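Local coordinates for protein N-acetyl-beta-D glucosaminidase (PDB 4ZM6) that combines a family 3 glycoside hydrolase region, probably with beta-N-acetylhexosaminidase activity, with a GCN5-related glucosamine N-acetyltransferase region that binds acetyl-coenzyme A, at residues A634-E637 with H638-E641; Q577-K580 with L581-H584; L838-F841 with Y842-V845; L769-T772 with H773-H776; Q331-A334 with Q335-Q339. All coordinates share one frame; numbering follows the deposited sequence.

Contacts 1 and 5 are two-turn pieces of long, regular helices, each partly buried and bonded mainly through its backbone, one in the acetyl-CoA-binding acetyltransferase domain, the other in the glycosidase region. Contact 2 is a turn leading into the sheet against which the helix of contact 1 packs; the two meet where His-638 CE1 lies 3.6 Å from Lys-583 CB. Contacts 3 and 4 share the C-terminal acetyltransferase-like domain: a short, weakly bonded helix carrying an aromatic pair, and a strand end turned by backbone and serine bonds. Contacts 2 and 4 each bury two touching residues and expose two; contact 3 exposes four of eight. Contact 2 alone includes a water bridge between side chains.

Contact 1 (A634-E637 with H638-E641); sequences AALE and HFRE
Leu-636 and Phe-639 make the apolar part of this helical turn, methyl CD2 of Leu-636 lying 4.0 Å from ring atom CD2 of Phe-639. The same phenyl ring has the backbone oxygen of Ala-635 over one face, with Ala-635 O 3.2 Å from Phe-639 CD2, while the methyl group of Ala-635 is more distant.

Backbone hydrogen bonds run in the i to i+4 pattern and identify an alpha-helix. His-638 N to Ala-634 O comes first at 3.1 Å. Phe-639 N to Ala-635 O is almost straight, with an angle of 176° at the hydrogen. Arg-640 N to Leu-636 O follows at 2.8 Å, and Glu-641 N to Glu-637 O continues the series.

Charged side chains lie along the helix without pairing with each other. A bend at chi3 (-59°) folds the arginine chain back, which sets the guanidinium of Arg-640 with one face over Leu-636 O and its NH1 edge 3.4 Å from CG of Glu-637. The carboxylate of Glu-637 is not in contact with it, OE2 standing 4.9 Å from Arg-640 NH1, and the two planes are 38° apart. Each looks elsewhere: Arg-640 NE forms a salt bridge with Glu-167, and Glu-637 OE2 a hydrogen bond with Ser-108, both in the glycosidase region.

Ala-635, His-638 and Phe-639 meet Thr-600 of strand 594-605, so the helix packs on the acetyltransferase sheet and against the neighbouring domain. It is the crossover helix of the beta-alpha-beta unit 608-618, 627-642, 646-649; the helix's N-terminal end, with Gly-628 and Thr-629, binds acetyl-CoA, as is characteristic of the GNAT fold.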
loop_
_atom_site.group_PDB
_atom_site.type_symbol
_atom_site.label_atom_id
_atom_site.label_comp_id
_atom_site.label_asym_id
_atom_site.label_seq_id
_atom_site.Cartn_x
_atom_site.Cartn_y
_atom_site.Cartn_z
ATOM N N ALA A 634 3.176 -9.412 -12.244
ATOM C CA ALA A 634 2.413 -8.299 -11.669
ATOM C C ALA A 634 0.922 -8.504 -11.899
ATOM O O ALA A 634 0.109 -8.238 -11.019
ATOM C CB ALA A 634 2.863 -6.974 -12.267
ATOM N N ALA A 635 0.571 -9.004 -13.079
ATOM C CA ALA A 635 -0.818 -9.297 -13.402
ATOM C C ALA A 635 -1.405 -10.402 -12.521
ATOM O O ALA A 635 -2.482 -10.227 -11.951
ATOM C CB ALA A 635 -0.957 -9.660 -14.874
ATOM N N LEU A 636 -0.707 -11.531 -12.403
ATOM C CA LEU A 636 -1.231 -12.656 -11.619
ATOM C C LEU A 636 -1.173 -12.382 -10.128
ATOM O O LEU A 636 -2.018 -12.869 -9.381
ATOM C CB LEU A 636 -0.495 -13.958 -11.928
ATOM C CG LEU A 636 -0.355 -14.389 -13.391
ATOM C CD1 LEU A 636 -0.271 -15.912 -13.460
ATOM C CD2 LEU A 636 -1.489 -13.885 -14.277
ATOM N N GLU A 637 -0.179 -11.613 -9.696
ATOM C CA GLU A 637 -0.082 -11.219 -8.289
ATOM C C GLU A 637 -1.282 -10.368 -7.893
ATOM O O GLU A 637 -1.833 -10.546 -6.809
ATOM C CB GLU A 637 1.224 -10.464 -8.009
ATOM C CG GLU A 637 2.444 -11.371 -7.924
ATOM C CD GLU A 637 3.738 -10.675 -8.310
ATOM O OE1 GLU A 637 3.854 -9.443 -8.104
ATOM O OE2 GLU A 637 4.647 -11.374 -8.816
ATOM N N HIS A 638 -1.686 -9.456 -8.776
ATOM C CA HIS A 638 -2.873 -8.642 -8.535
ATOM C C HIS A 638 -4.130 -9.507 -8.458
ATOM O O HIS A 638 -4.876 -9.422 -7.488
ATOM C CB HIS A 638 -3.049 -7.568 -9.608
ATOM C CG HIS A 638 -4.369 -6.869 -9.529
ATOM N ND1 HIS A 638 -5.272 -6.858 -10.570
ATOM C CD2 HIS A 638 -4.962 -6.207 -8.508
ATOM C CE1 HIS A 638 -6.355 -6.197 -10.201
ATOM N NE2 HIS A 638 -6.193 -5.796 -8.953
ATOM N N PHE A 639 -4.353 -10.335 -9.476
ATOM C CA PHE A 639 -5.486 -11.250 -9.484
ATOM C C PHE A 639 -5.507 -12.081 -8.214
ATOM O O PHE A 639 -6.547 -12.240 -7.579
ATOM C CB PHE A 639 -5.411 -12.214 -10.666
ATOM C CG PHE A 639 -5.593 -11.570 -12.014
ATOM C CD1 PHE A 639 -6.527 -10.561 -12.217
ATOM C CD2 PHE A 639 -4.857 -12.023 -13.102
ATOM C CE1 PHE A 639 -6.686 -9.989 -13.466
ATOM C CE2 PHE A 639 -5.021 -11.460 -14.355
ATOM C CZ PHE A 639 -5.933 -10.439 -14.536
ATOM N N ARG A 640 -4.342 -12.610 -7.860
ATOM C CA ARG A 640 -4.192 -13.478 -6.700
ATOM C C ARG A 640 -4.681 -12.801 -5.421
ATOM O O ARG A 640 -5.437 -13.396 -4.656
ATOM C CB ARG A 640 -2.725 -13.898 -6.564
ATOM C CG ARG A 640 -2.434 -14.895 -5.459
ATOM C CD ARG A 640 -0.981 -15.336 -5.489
ATOM N NE ARG A 640 -0.605 -15.961 -6.765
ATOM C CZ ARG A 640 0.337 -15.524 -7.606
ATOM N NH1 ARG A 640 1.050 -14.430 -7.354
ATOM N NH2 ARG A 640 0.573 -16.199 -8.723
ATOM N N GLU A 641 -4.254 -11.559 -5.202
ATOM C CA GLU A 641 -4.668 -10.780 -4.029
ATOM C C GLU A 641 -6.158 -10.475 -4.049
ATOM O O GLU A 641 -6.801 -10.450 -3.000
ATOM C CB GLU A 641 -3.895 -9.460 -3.950
ATOM C CG GLU A 641 -2.415 -9.611 -3.636
ATOM C CD GLU A 641 -1.631 -8.339 -3.910
ATOM O OE1 GLU A 641 -1.352 -8.044 -5.096
ATOM O OE2 GLU A 641 -1.292 -7.629 -2.938
#

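Contact 2 (Q577-K580 with L581-H584); sequences QRAK and LQKH
Between Lys-580 and Leu-581 the chain reverses: the end-to-end directions of 577-580 and 581-584 are 133° apart. Two corner residues make the reversal, Lys-580 in a polyproline-like conformation and Leu-581 in the left-handed region with a positive phi of 42°, and together they bring CA of Ala-579 within 5.3 Å of CA of Gln-582. The turn is an open one, since Ala-579 O and Gln-582 N remain 3.8 Å apart, too far for the bond that would close a classical beta turn. Its outer edge is held by the sheet instead, where Lys-580 pairs through its backbone with Ile-602 and its N also bonds OE1 of Gln-601.

Inside the bend, the methyl group of Ala-579 is the common contact point. CB of Ala-579 lies 3.9 Å from CB of Gln-582 and meets the edge of the His-584 imidazole, 3.8 Å from its NE2 and near the ring plane.

The long polar groups meet through solvent. Gln-582 places CG between its backbone N and carbonyl carbon (chi1 70°), and its extended chain then runs back along 577-579, its NE2 passing 3.6 Å from Gln-577 O. One water joins the two amides, donating to Gln-577 OE1 at 2.9 Å and to Gln-582 OE1 at 2.8 Å. Both glutamine oxygens are thereby satisfied by one molecule, and the helix end is tied to the returning chain.

This is the connection from the second helix (569-577) back to the sheet, into strand 585-588, antiparallel to both 540-543 and 594-605, as in the GNAT fold.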
loop_
_atom_site.group_PDB
_atom_site.type_symbol
_atom_site.label_atom_id
_atom_site.label_comp_id
_atom_site.label_asym_id
_atom_site.label_seq_id
_atom_site.Cartn_x
_atom_site.Cartn_y
_atom_site.Cartn_z
ATOM N N GLN A 577 -9.667 2.262 -21.237
ATOM C CA GLN A 577 -10.420 3.063 -20.269
ATOM C C GLN A 577 -11.736 2.407 -19.825
ATOM O O GLN A 577 -12.175 2.629 -18.704
ATOM C CB GLN A 577 -10.668 4.477 -20.805
ATOM C CG GLN A 577 -9.403 5.276 -21.123
ATOM C CD GLN A 577 -8.298 5.107 -20.091
ATOM O OE1 GLN A 577 -7.171 4.706 -20.422
ATOM N NE2 GLN A 577 -8.613 5.404 -18.837
ATOM N N ARG A 578 -12.340 1.585 -20.682
ATOM C CA ARG A 578 -13.619 0.932 -20.374
ATOM C C ARG A 578 -13.486 -0.377 -19.579
ATOM O O ARG A 578 -14.492 -0.945 -19.139
ATOM C CB ARG A 578 -14.398 0.649 -21.666
ATOM C CG ARG A 578 -14.838 1.884 -22.436
ATOM C CD ARG A 578 -15.932 2.682 -21.731
ATOM N NE ARG A 578 -17.189 1.943 -21.546
ATOM C CZ ARG A 578 -18.355 2.498 -21.196
ATOM N NH1 ARG A 578 -18.463 3.809 -20.998
ATOM N NH2 ARG A 578 -19.434 1.742 -21.049
ATOM N N ALA A 579 -12.260 -0.866 -19.410
ATOM C CA ALA A 579 -12.022 -2.105 -18.668
ATOM C C ALA A 579 -12.532 -1.973 -17.243
ATOM O O ALA A 579 -12.267 -0.971 -16.585
ATOM C CB ALA A 579 -10.539 -2.445 -18.663
ATOM N N LYS A 580 -13.272 -2.983 -16.787
ATOM C CA LYS A 580 -13.860 -2.989 -15.447
ATOM C C LYS A 580 -12.824 -3.371 -14.407
ATOM O O LYS A 580 -11.992 -4.247 -14.647
ATOM C CB LYS A 580 -15.013 -3.993 -15.366
ATOM C CG LYS A 580 -16.288 -3.577 -16.079
ATOM C CD LYS A 580 -17.442 -4.491 -15.682
ATOM C CE LYS A 580 -18.739 -4.122 -16.391
ATOM N NZ LYS A 580 -19.162 -2.714 -16.135
ATOM N N LEU A 581 -12.890 -2.738 -13.238
ATOM C CA LEU A 581 -11.934 -3.016 -12.168
ATOM C C LEU A 581 -10.546 -3.151 -12.764
ATOM O O LEU A 581 -9.826 -4.103 -12.487
ATOM C CB LEU A 581 -12.312 -4.302 -11.430
ATOM C CG LEU A 581 -13.681 -4.294 -10.753
ATOM C CD1 LEU A 581 -13.971 -5.647 -10.128
ATOM C CD2 LEU A 581 -13.758 -3.189 -9.715
ATOM N N GLN A 582 -10.185 -2.188 -13.597
ATOM C CA GLN A 582 -8.967 -2.278 -14.374
ATOM C C GLN A 582 -7.754 -2.214 -13.477
ATOM O O GLN A 582 -7.812 -1.669 -12.379
ATOM C CB GLN A 582 -8.892 -1.150 -15.411
ATOM C CG GLN A 582 -8.666 0.244 -14.839
ATOM C CD GLN A 582 -8.454 1.277 -15.922
ATOM O OE1 GLN A 582 -7.440 1.973 -15.943
ATOM N NE2 GLN A 582 -9.404 1.372 -16.841
ATOM N N LYS A 583 -6.659 -2.787 -13.961
ATOM C CA LYS A 583 -5.351 -2.573 -13.366
ATOM C C LYS A 583 -4.288 -2.804 -14.431
ATOM O O LYS A 583 -3.833 -3.923 -14.619
ATOM C CB LYS A 583 -5.139 -3.491 -12.162
ATOM C CG LYS A 583 -3.839 -3.235 -11.430
ATOM C CD LYS A 583 -3.860 -1.920 -10.661
ATOM C CE LYS A 583 -4.366 -2.125 -9.243
ATOM N NZ LYS A 583 -4.480 -0.842 -8.500
ATOM N N HIS A 584 -3.919 -1.734 -15.130
ATOM C CA HIS A 584 -2.911 -1.796 -16.180
ATOM C C HIS A 584 -1.565 -1.331 -15.646
ATOM O O HIS A 584 -1.498 -0.474 -14.763
ATOM C CB HIS A 584 -3.322 -0.931 -17.368
ATOM C CG HIS A 584 -4.737 -1.142 -17.801
ATOM N ND1 HIS A 584 -5.446 -0.210 -18.525
ATOM C CD2 HIS A 584 -5.586 -2.171 -17.580
ATOM C CE1 HIS A 584 -6.662 -0.667 -18.750
ATOM N NE2 HIS A 584 -6.774 -1.854 -18.186
HETATM O O HOH W 1 -6.187 3.591 -17.909
#

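Contact 3 (L838-F841 with Y842-V845); sequences LLDF and YSRV
Leu-839 O takes two bonds from Ser-843 across the short helix 839-843, which links strands 830-836 and 847-857 in the C-terminal domain, consistent with the helix that follows the fifth strand of a GNAT fold. The hydroxyl bond is the shorter: Ser-843 OG donates to Leu-839 O at 2.6 Å, approaching from above the carbonyl plane. The amide bond from Ser-843 N to that oxygen is weak, with an angle of only 130° at the hydrogen.

The remaining backbone donors are held loosely. Leu-838 O accepts two weak bonds, from Tyr-842 N at 3.4 Å and from Phe-841 N at 3.2 Å. Arg-844 N gives another weak one to Phe-841 O, and Val-845 N a weak one to Tyr-842 O. With every amide bond across the turn weak, the serine hydroxyl adds a second tie to the first turn.

Aromatic contact supplements this thin bonding. With CG opposite its own N (chi1 -179°), Phe-841 sends its ring alongside Tyr-842, and the two form a T-shaped pair, centroids 5.0 Å apart and planes at 72°, with the tyrosine as the face partner. Phe-841 also packs on Ile-813 and Val-816 of helix 811-825, while Tyr-842 turns to Leu-689 and Val-833 of the sheet. At the centre of the pair, Phe-841 CD1 sits 3.7 Å above the plane of the Tyr-842 ring.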
loop_
_atom_site.group_PDB
_atom_site.type_symbol
_atom_site.label_atom_id
_atom_site.label_comp_id
_atom_site.label_asym_id
_atom_site.label_seq_id
_atom_site.Cartn_x
_atom_site.Cartn_y
_atom_site.Cartn_z
ATOM N N LEU A 838 -19.057 -22.258 -35.236
ATOM C CA LEU A 838 -19.908 -22.901 -36.243
ATOM C C LEU A 838 -19.727 -22.236 -37.608
ATOM O O LEU A 838 -20.581 -21.476 -38.066
ATOM C CB LEU A 838 -21.381 -22.882 -35.799
ATOM C CG LEU A 838 -21.883 -23.982 -34.842
ATOM C CD1 LEU A 838 -20.771 -24.757 -34.135
ATOM C CD2 LEU A 838 -22.856 -23.399 -33.821
ATOM N N LEU A 839 -18.603 -22.549 -38.249
ATOM C CA LEU A 839 -18.203 -21.898 -39.498
ATOM C C LEU A 839 -19.106 -22.242 -40.676
ATOM O O LEU A 839 -19.270 -21.422 -41.579
ATOM C CB LEU A 839 -16.746 -22.238 -39.845
ATOM C CG LEU A 839 -15.651 -21.291 -39.333
ATOM C CD1 LEU A 839 -15.975 -20.692 -37.969
ATOM C CD2 LEU A 839 -14.309 -22.015 -39.298
ATOM N N ASP A 840 -19.682 -23.442 -40.673
ATOM C CA ASP A 840 -20.608 -23.846 -41.735
ATOM C C ASP A 840 -21.949 -23.116 -41.641
ATOM O O ASP A 840 -22.618 -22.910 -42.653
ATOM C CB ASP A 840 -20.820 -25.367 -41.721
ATOM C CG ASP A 840 -19.607 -26.129 -42.238
ATOM O OD1 ASP A 840 -18.884 -25.585 -43.101
ATOM O OD2 ASP A 840 -19.379 -27.273 -41.783
ATOM N N PHE A 841 -22.327 -22.729 -40.425
ATOM C CA PHE A 841 -23.531 -21.937 -40.194
ATOM C C PHE A 841 -23.420 -20.558 -40.842
ATOM O O PHE A 841 -24.312 -20.137 -41.578
ATOM C CB PHE A 841 -23.749 -21.783 -38.691
ATOM C CG PHE A 841 -24.976 -21.007 -38.328
ATOM C CD1 PHE A 841 -24.936 -19.624 -38.236
ATOM C CD2 PHE A 841 -26.163 -21.662 -38.049
ATOM C CE1 PHE A 841 -26.062 -18.905 -37.886
ATOM C CE2 PHE A 841 -27.293 -20.952 -37.693
ATOM C CZ PHE A 841 -27.244 -19.570 -37.614
ATOM N N TYR A 842 -22.326 -19.859 -40.553
ATOM C CA TYR A 842 -22.107 -18.512 -41.075
ATOM C C TYR A 842 -21.584 -18.513 -42.516
ATOM O O TYR A 842 -21.549 -17.465 -43.164
ATOM C CB TYR A 842 -21.153 -17.729 -40.166
ATOM C CG TYR A 842 -21.725 -17.408 -38.801
ATOM C CD1 TYR A 842 -22.638 -16.375 -38.635
ATOM C CD2 TYR A 842 -21.347 -18.134 -37.671
ATOM C CE1 TYR A 842 -23.163 -16.075 -37.387
ATOM C CE2 TYR A 842 -21.866 -17.840 -36.419
ATOM C CZ TYR A 842 -22.773 -16.810 -36.285
ATOM O OH TYR A 842 -23.292 -16.509 -35.051
ATOM N N SER A 843 -21.169 -19.680 -43.011
ATOM C CA SER A 843 -20.838 -19.848 -44.433
ATOM C C SER A 843 -22.080 -19.700 -45.309
ATOM O O SER A 843 -21.987 -19.242 -46.445
ATOM C CB SER A 843 -20.199 -21.216 -44.692
ATOM O OG SER A 843 -18.882 -21.280 -44.169
ATOM N N ARG A 844 -23.238 -20.078 -44.761
ATOM C CA ARG A 844 -24.518 -20.008 -45.474
ATOM C C ARG A 844 -25.046 -18.581 -45.690
ATOM O O ARG A 844 -26.085 -18.400 -46.329
ATOM C CB ARG A 844 -25.578 -20.821 -44.724
ATOM C CG ARG A 844 -25.280 -22.311 -44.633
ATOM C CD ARG A 844 -26.007 -22.948 -43.458
ATOM N NE ARG A 844 -27.457 -22.798 -43.567
ATOM C CZ ARG A 844 -28.332 -23.098 -42.606
ATOM N NH1 ARG A 844 -27.924 -23.572 -41.429
ATOM N NH2 ARG A 844 -29.629 -22.918 -42.820
ATOM N N VAL A 845 -24.354 -17.579 -45.145
ATOM C CA VAL A 845 -24.707 -16.178 -45.362
ATOM C C VAL A 845 -23.474 -15.329 -45.705
ATOM O O VAL A 845 -23.426 -14.136 -45.403
ATOM C CB VAL A 845 -25.463 -15.597 -44.142
ATOM C CG1 VAL A 845 -26.818 -16.270 -43.985
ATOM C CG2 VAL A 845 -24.652 -15.756 -42.864
#

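Contact 4 (L769-T772 with H773-H776); sequences LNTT and HVSH
A chi1 of -50° puts OG of Ser-775 beside its own backbone N, and from there both atoms reach back to Thr-771. Thr-771 N donates to Ser-775 OG at 3.0 Å, and Ser-775 N donates to Thr-771 O at 3.1 Å, so the two residues are joined in both directions. The other torsion that matters is the positive phi of His-773, 72°, which turns the chain back far enough for Val-774 N to bond Thr-771 O, also at 3.0 Å. That carbonyl oxygen is therefore gripped twice: the Ser-775 amide lies in its carbonyl plane, the Val-774 amide well above it.

With Thr-772 polyproline-like and His-773 left-handed, residues 771-774 make a type II beta turn at the end of strand 763-771, where the C-terminal GNAT domain leaves one sheet strand on the way to its antiparallel neighbour 794-802. Ser-775 OG has a further partner in Asp-750, just before strand 751-756, which pairs with 763-771.

Two side-chain pairs pack at the corner. Thr-771 and Val-774 run alongside each other, with CG2 of Thr-771 3.9 Å from CG2 of Val-774. Thr-772 offers its methyl to the imidazole as a CH-pi contact: CG2 is 3.8 Å from the centroid of the His-773 ring and only 8° off its normal. The polar ends bond beyond the turn, Thr-772 OG1 to Ser-794 and His-773 NE2 to Glu-792.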
loop_
_atom_site.group_PDB
_atom_site.type_symbol
_atom_site.label_atom_id
_atom_site.label_comp_id
_atom_site.label_asym_id
_atom_site.label_seq_id
_atom_site.Cartn_x
_atom_site.Cartn_y
_atom_site.Cartn_z
ATOM N N LEU A 769 -26.567 -6.091 -32.905
ATOM C CA LEU A 769 -25.904 -5.438 -34.028
ATOM C C LEU A 769 -24.865 -4.448 -33.533
ATOM O O LEU A 769 -24.852 -4.058 -32.361
ATOM C CB LEU A 769 -26.906 -4.670 -34.895
ATOM C CG LEU A 769 -27.896 -5.455 -35.747
ATOM C CD1 LEU A 769 -28.905 -4.503 -36.369
ATOM C CD2 LEU A 769 -27.167 -6.241 -36.823
ATOM N N ASN A 770 -23.994 -4.053 -34.453
ATOM C CA ASN A 770 -23.127 -2.908 -34.260
ATOM C C ASN A 770 -22.777 -2.338 -35.627
ATOM O O ASN A 770 -22.708 -3.082 -36.610
ATOM C CB ASN A 770 -21.863 -3.305 -33.490
ATOM C CG ASN A 770 -20.844 -4.017 -34.358
ATOM O OD1 ASN A 770 -20.775 -5.242 -34.363
ATOM N ND2 ASN A 770 -20.055 -3.250 -35.106
ATOM N N THR A 771 -22.569 -1.028 -35.690
ATOM C CA THR A 771 -22.184 -0.380 -36.935
ATOM C C THR A 771 -21.336 0.850 -36.645
ATOM O O THR A 771 -21.714 1.698 -35.835
ATOM C CB THR A 771 -23.413 0.055 -37.756
ATOM O OG1 THR A 771 -24.248 -1.078 -38.026
ATOM C CG2 THR A 771 -22.986 0.688 -39.072
ATOM N N THR A 772 -20.199 0.942 -37.323
ATOM C CA THR A 772 -19.316 2.084 -37.198
ATOM C C THR A 772 -20.047 3.402 -37.481
ATOM O O THR A 772 -20.724 3.537 -38.495
ATOM C CB THR A 772 -18.133 1.940 -38.169
ATOM O OG1 THR A 772 -17.532 0.652 -37.994
ATOM C CG2 THR A 772 -17.092 3.039 -37.946
ATOM N N HIS A 773 -19.904 4.352 -36.560
ATOM C CA HIS A 773 -20.559 5.679 -36.599
ATOM C C HIS A 773 -22.067 5.699 -36.325
ATOM O O HIS A 773 -22.691 6.752 -36.427
ATOM C CB HIS A 773 -20.255 6.415 -37.904
ATOM C CG HIS A 773 -18.794 6.574 -38.172
ATOM N ND1 HIS A 773 -17.897 6.951 -37.195
ATOM C CD2 HIS A 773 -18.073 6.421 -39.308
ATOM C CE1 HIS A 773 -16.685 7.011 -37.715
ATOM N NE2 HIS A 773 -16.765 6.695 -38.996
ATOM N N VAL A 774 -22.646 4.559 -35.961
ATOM C CA VAL A 774 -24.064 4.493 -35.628
ATOM C C VAL A 774 -24.222 4.106 -34.163
ATOM O O VAL A 774 -24.915 4.783 -33.403
ATOM C CB VAL A 774 -24.794 3.492 -36.540
ATOM C CG1 VAL A 774 -26.224 3.249 -36.064
ATOM C CG2 VAL A 774 -24.775 3.990 -37.979
ATOM N N SER A 775 -23.574 3.013 -33.775
ATOM C CA SER A 775 -23.509 2.597 -32.380
ATOM C C SER A 775 -22.751 3.618 -31.523
ATOM O O SER A 775 -21.944 4.388 -32.032
ATOM C CB SER A 775 -22.844 1.220 -32.289
ATOM O OG SER A 775 -23.448 0.303 -33.190
ATOM N N HIS A 776 -23.001 3.596 -30.217
ATOM C CA HIS A 776 -22.422 4.568 -29.285
ATOM C C HIS A 776 -20.903 4.537 -29.366
ATOM O O HIS A 776 -20.321 3.500 -29.654
ATOM C CB HIS A 776 -22.882 4.268 -27.852
ATOM C CG HIS A 776 -22.723 5.418 -26.904
ATOM N ND1 HIS A 776 -21.646 5.541 -26.052
ATOM C CD2 HIS A 776 -23.519 6.483 -26.654
ATOM C CE1 HIS A 776 -21.779 6.636 -25.327
ATOM N NE2 HIS A 776 -22.908 7.226 -25.671
#

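Contact 5 (Q331-A334 with Q335-Q339); sequences QRVA and QLKDQ
Gln-335 lies one helical turn after Gln-331, and its N bonds Gln-331 O at 2.9 Å in a nearly linear N-H...O, 176°. Helix 323-340, to which both residues contribute, belongs to the TIM-barrel-type glycosidase region. The two glutamine side chains run at a slant to each other, and the Gln-335 side chain, extended beyond CG, runs past the Gln-331 carbonyl.

Leu-336 comes next. Its N bonds Arg-332 O at 3.0 Å, and its side chain leads away from the helix onto Phe-76 and Thr-226. Arg-332 makes its own salt bridge to Asp-294.

Lys-337 N repeats the pattern with Val-333 O, again at 3.0 Å. Its CG stands beside its own N (chi1 -74°) and the chain is extended beyond it, which keeps CG 3.3 Å from Val-333 O, lets CE come 4.4 Å from Val-333 CG1 and carries NZ on to its partners. Buried though the residue is, its ammonium is satisfied by the carbonyl oxygens of Gly-40 and Pro-74. These lie just ahead of the parallel strands 41-44 and 76-79, which places this end of the lysine near the starts of those strands.

Asp-338 gives the last bond between 331-334 and 335-339, and its carboxylate is in a salt bridge with Arg-73 through OD1. Its backbone bond is set most nearly in line with the acceptor: Asp-338 N lies 2.8 Å from Ala-334 O, with a C=O...N angle of 165°.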
loop_
_atom_site.group_PDB
_atom_site.type_symbol
_atom_site.label_atom_id
_atom_site.label_comp_id
_atom_site.label_asym_id
_atom_site.label_seq_id
_atom_site.Cartn_x
_atom_site.Cartn_y
_atom_site.Cartn_z
ATOM N N GLN A 331 -14.339 -27.901 15.430
ATOM C CA GLN A 331 -15.104 -27.381 14.295
ATOM C C GLN A 331 -14.174 -26.912 13.159
ATOM O O GLN A 331 -14.401 -27.239 11.991
ATOM C CB GLN A 331 -16.022 -26.238 14.778
ATOM C CG GLN A 331 -16.652 -25.356 13.704
ATOM C CD GLN A 331 -18.016 -25.840 13.238
ATOM O OE1 GLN A 331 -18.948 -25.044 13.080
ATOM N NE2 GLN A 331 -18.142 -27.147 13.011
ATOM N N ARG A 332 -13.137 -26.152 13.509
ATOM C CA ARG A 332 -12.173 -25.642 12.526
ATOM C C ARG A 332 -11.397 -26.764 11.849
ATOM O O ARG A 332 -11.089 -26.683 10.654
ATOM C CB ARG A 332 -11.185 -24.669 13.180
ATOM C CG ARG A 332 -11.784 -23.326 13.570
ATOM C CD ARG A 332 -10.705 -22.369 14.054
ATOM N NE ARG A 332 -11.236 -21.236 14.821
ATOM C CZ ARG A 332 -11.275 -21.150 16.153
ATOM N NH1 ARG A 332 -10.814 -22.129 16.926
ATOM N NH2 ARG A 332 -11.778 -20.065 16.724
ATOM N N VAL A 333 -11.081 -27.805 12.617
ATOM C CA VAL A 333 -10.352 -28.962 12.095
ATOM C C VAL A 333 -11.251 -29.823 11.206
ATOM O O VAL A 333 -10.782 -30.410 10.232
ATOM C CB VAL A 333 -9.767 -29.819 13.234
ATOM C CG1 VAL A 333 -9.055 -31.048 12.679
ATOM C CG2 VAL A 333 -8.815 -28.986 14.076
ATOM N N ALA A 334 -12.534 -29.905 11.551
ATOM C CA ALA A 334 -13.516 -30.578 10.701
ATOM C C ALA A 334 -13.632 -29.851 9.358
ATOM O O ALA A 334 -13.504 -30.470 8.299
ATOM C CB ALA A 334 -14.870 -30.640 11.392
ATOM N N GLN A 335 -13.860 -28.540 9.415
ATOM C CA GLN A 335 -13.904 -27.700 8.214
ATOM C C GLN A 335 -12.668 -27.898 7.334
ATOM O O GLN A 335 -12.785 -28.067 6.118
ATOM C CB GLN A 335 -14.044 -26.217 8.593
ATOM C CG GLN A 335 -15.478 -25.775 8.856
ATOM C CD GLN A 335 -15.570 -24.544 9.752
ATOM O OE1 GLN A 335 -15.045 -24.530 10.866
ATOM N NE2 GLN A 335 -16.253 -23.511 9.271
ATOM N N LEU A 336 -11.491 -27.885 7.956
ATOM C CA LEU A 336 -10.238 -28.044 7.227
ATOM C C LEU A 336 -10.162 -29.411 6.556
ATOM O O LEU A 336 -9.790 -29.509 5.390
ATOM C CB LEU A 336 -9.031 -27.834 8.151
ATOM C CG LEU A 336 -7.645 -27.902 7.492
ATOM C CD1 LEU A 336 -7.581 -27.047 6.239
ATOM C CD2 LEU A 336 -6.553 -27.482 8.459
ATOM N N LYS A 337 -10.527 -30.459 7.285
ATOM C CA LYS A 337 -10.574 -31.807 6.714
ATOM C C LYS A 337 -11.595 -31.923 5.581
ATOM O O LYS A 337 -11.314 -32.531 4.552
ATOM C CB LYS A 337 -10.862 -32.854 7.797
ATOM C CG LYS A 337 -9.671 -33.128 8.703
ATOM C CD LYS A 337 -9.808 -34.444 9.445
ATOM C CE LYS A 337 -8.557 -34.735 10.258
ATOM N NZ LYS A 337 -8.440 -36.170 10.626
ATOM N N ASP A 338 -12.771 -31.328 5.765
ATOM C CA ASP A 338 -13.822 -31.350 4.739
ATOM C C ASP A 338 -13.409 -30.626 3.457
ATOM O O ASP A 338 -13.903 -30.949 2.375
ATOM C CB ASP A 338 -15.125 -30.740 5.275
ATOM C CG ASP A 338 -15.795 -31.611 6.328
ATOM O OD1 ASP A 338 -15.584 -32.841 6.318
ATOM O OD2 ASP A 338 -16.540 -31.070 7.168
ATOM N N GLN A 339 -12.514 -29.648 3.581
ATOM C CA GLN A 339 -12.002 -28.920 2.422
ATOM C C GLN A 339 -11.111 -29.802 1.545
ATOM O O GLN A 339 -11.124 -29.673 0.325
ATOM C CB GLN A 339 -11.232 -27.669 2.869
ATOM C CG GLN A 339 -10.980 -26.664 1.747
ATOM C CD GLN A 339 -10.246 -25.408 2.199
ATOM O OE1 GLN A 339 -9.500 -24.803 1.424
ATOM N NE2 GLN A 339 -10.458 -25.005 3.451
#